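Local coordinates for putative uncharacterized protein PH0242 (Pyrococcus horikoshii, PDB 3VU1) that is the C-terminal globular domain of the archaeal oligosaccharyltransferase AglB, rich in beta sheet and carrying a calcium ion, at residues Ala393-Leu398 against Asp418-Thr423. Residues are numbered along the deposited sequence; the frame is centred on the assembly and turned at random.
Sequences ATFIYL and DTFFIT
Ala393 and Phe420 face each other as a hydrogen-bonded pair in an antiparallel beta hairpin, formed by the long strands 385-401 and 412-431 within the Peripheral 2 region of AglB. Their backbones are joined twice: Ala393 N gives to Phe420 O at 2.8 Å, and Phe420 N returns a bond to Ala393 O. Two residues along, Phe395 and Asp418 repeat the pattern, with Phe395 N lying 2.8 Å from Asp418 O. Between these pairs, Thr394 and Thr419 sit at a non-hydrogen-bonded position, their side chains side by side on the other face of the sheet.

The Ala393 methyl lies over one face of the Phe420 ring, displaced toward its rim, in a CH-pi contact of 3.9 Å from CB to the ring centroid. Phe420 CG lies between the backbone N and the carbonyl carbon (chi1 59°). The same ring meets that of Phe395 rim to rim, Phe420 CE1 to Phe395 CE2 at 3.7 Å, with the planes only 20° apart. Ile422 adds its CD1 against Ala393 CB; strand 412-431 carries a classic beta bulge at Ile422 and Thr423.

Helix 448-460 covers the face that carries these rings, and its Tyr452 meets both Phe395 and Phe420. On the far edge of strand 385-401, strand 464-487 continues the sheet.

Asp418 reaches past its pair to Tyr397, the carboxylate turned 75° from the ring. Its OD1 is gripped by two phenols, accepting a bond from Tyr397 OH, whose modelled length of 2.5 Å is doubtfully short at this resolution, and sharing another with Tyr452 OH.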
loop_
_atom_site.group_PDB
_atom_site.type_symbol
_atom_site.label_atom_id
_atom_site.label_comp_id
_atom_site.label_asym_id
_atom_site.label_seq_id
_atom_site.Cartn_x
_atom_site.Cartn_y
_atom_site.Cartn_z
ATOM N N ALA A 393 -7.138 20.106 -2.560
ATOM C CA ALA A 393 -8.183 19.635 -1.659
ATOM C C ALA A 393 -8.204 18.110 -1.595
ATOM O O ALA A 393 -7.943 17.436 -2.618
ATOM C CB ALA A 393 -9.553 20.166 -2.087
ATOM N N THR A 394 -8.519 17.581 -0.401
ATOM C CA THR A 394 -8.740 16.153 -0.226
ATOM C C THR A 394 -10.006 15.988 0.586
ATOM O O THR A 394 -10.087 16.486 1.708
ATOM C CB THR A 394 -7.567 15.436 0.494
ATOM O OG1 THR A 394 -6.338 15.675 -0.194
ATOM C CG2 THR A 394 -7.776 13.933 0.521
ATOM N N PHE A 395 -10.988 15.298 0.004
ATOM C CA PHE A 395 -12.202 14.893 0.706
ATOM C C PHE A 395 -12.159 13.397 1.000
ATOM O O PHE A 395 -12.114 12.562 0.082
ATOM C CB PHE A 395 -13.438 15.147 -0.164
ATOM C CG PHE A 395 -13.848 16.583 -0.258
ATOM C CD1 PHE A 395 -15.026 17.011 0.346
ATOM C CD2 PHE A 395 -13.086 17.499 -0.970
ATOM C CE1 PHE A 395 -15.427 18.334 0.255
ATOM C CE2 PHE A 395 -13.478 18.829 -1.057
ATOM C CZ PHE A 395 -14.646 19.245 -0.442
ATOM N N ILE A 396 -12.165 13.046 2.276
ATOM C CA ILE A 396 -12.334 11.655 2.646
ATOM C C ILE A 396 -13.748 11.552 3.170
ATOM O O ILE A 396 -14.136 12.291 4.107
ATOM C CB ILE A 396 -11.329 11.200 3.718
ATOM C CG1 ILE A 396 -9.954 10.998 3.082
ATOM C CG2 ILE A 396 -11.800 9.897 4.344
ATOM C CD1 ILE A 396 -8.797 10.881 4.071
ATOM N N TYR A 397 -14.520 10.651 2.570
ATOM C CA TYR A 397 -15.902 10.462 2.990
ATOM C C TYR A 397 -16.392 9.019 2.883
ATOM O O TYR A 397 -15.724 8.169 2.286
ATOM C CB TYR A 397 -16.807 11.382 2.180
ATOM C CG TYR A 397 -16.705 11.201 0.674
ATOM C CD1 TYR A 397 -17.648 10.428 -0.014
ATOM C CD2 TYR A 397 -15.691 11.809 -0.059
ATOM C CE1 TYR A 397 -17.594 10.269 -1.384
ATOM C CE2 TYR A 397 -15.628 11.661 -1.435
ATOM C CZ TYR A 397 -16.582 10.884 -2.092
ATOM O OH TYR A 397 -16.548 10.728 -3.457
ATOM N N LEU A 398 -17.556 8.759 3.475
ATOM C CA LEU A 398 -18.174 7.439 3.460
ATOM C C LEU A 398 -19.464 7.430 2.639
ATOM O O LEU A 398 -20.196 8.429 2.599
ATOM C CB LEU A 398 -18.472 6.978 4.885
ATOM C CG LEU A 398 -17.314 6.995 5.883
ATOM C CD1 LEU A 398 -17.703 6.284 7.183
ATOM C CD2 LEU A 398 -16.045 6.400 5.278
ATOM N N ASP A 418 -11.265 11.660 -2.617
ATOM C CA ASP A 418 -11.108 12.499 -3.814
ATOM C C ASP A 418 -10.162 13.672 -3.553
ATOM O O ASP A 418 -10.261 14.360 -2.523
ATOM C CB ASP A 418 -12.455 12.995 -4.330
ATOM C CG ASP A 418 -13.528 11.885 -4.362
ATOM O OD1 ASP A 418 -14.737 12.233 -4.216
ATOM O OD2 ASP A 418 -13.182 10.678 -4.526
ATOM N N THR A 419 -9.225 13.870 -4.473
ATOM C CA THR A 419 -8.315 14.986 -4.411
ATOM C C THR A 419 -8.514 15.811 -5.680
ATOM O O THR A 419 -8.895 15.270 -6.720
ATOM C CB THR A 419 -6.846 14.534 -4.393
ATOM O OG1 THR A 419 -6.537 13.910 -5.646
ATOM C CG2 THR A 419 -6.579 13.566 -3.266
ATOM N N PHE A 420 -8.280 17.119 -5.587
ATOM C CA PHE A 420 -8.280 17.989 -6.741
ATOM C C PHE A 420 -7.489 19.224 -6.420
ATOM O O PHE A 420 -7.398 19.628 -5.262
ATOM C CB PHE A 420 -9.698 18.313 -7.268
ATOM C CG PHE A 420 -10.623 18.982 -6.273
ATOM C CD1 PHE A 420 -11.504 18.224 -5.490
ATOM C CD2 PHE A 420 -10.663 20.381 -6.148
ATOM C CE1 PHE A 420 -12.389 18.853 -4.595
ATOM C CE2 PHE A 420 -11.537 21.006 -5.243
ATOM C CZ PHE A 420 -12.409 20.247 -4.470
ATOM N N PHE A 421 -6.878 19.796 -7.448
ATOM C CA PHE A 421 -6.111 21.022 -7.306
ATOM C C PHE A 421 -7.023 22.236 -7.371
ATOM O O PHE A 421 -7.713 22.444 -8.361
ATOM C CB PHE A 421 -5.017 21.077 -8.359
ATOM C CG PHE A 421 -3.944 20.058 -8.139
ATOM C CD1 PHE A 421 -3.786 18.995 -9.012
ATOM C CD2 PHE A 421 -3.108 20.138 -7.017
ATOM C CE1 PHE A 421 -2.797 18.043 -8.786
ATOM C CE2 PHE A 421 -2.118 19.186 -6.786
ATOM C CZ PHE A 421 -1.961 18.140 -7.675
ATOM N N ILE A 422 -7.038 23.016 -6.292
ATOM C CA ILE A 422 -7.908 24.190 -6.173
ATOM C C ILE A 422 -7.339 25.329 -7.021
ATOM O O ILE A 422 -8.034 25.877 -7.862
ATOM C CB ILE A 422 -8.056 24.651 -4.703
ATOM C CG1 ILE A 422 -8.586 23.521 -3.822
ATOM C CG2 ILE A 422 -8.969 25.868 -4.590
ATOM C CD1 ILE A 422 -8.046 23.598 -2.410
ATOM N N THR A 423 -6.065 25.660 -6.808
ATOM C CA THR A 423 -5.443 26.775 -7.483
ATOM C C THR A 423 -3.933 26.608 -7.491
ATOM O O THR A 423 -3.358 26.012 -6.574
ATOM C CB THR A 423 -5.791 28.118 -6.802
ATOM O OG1 THR A 423 -5.255 29.186 -7.580
ATOM C CG2 THR A 423 -5.180 28.219 -5.385
#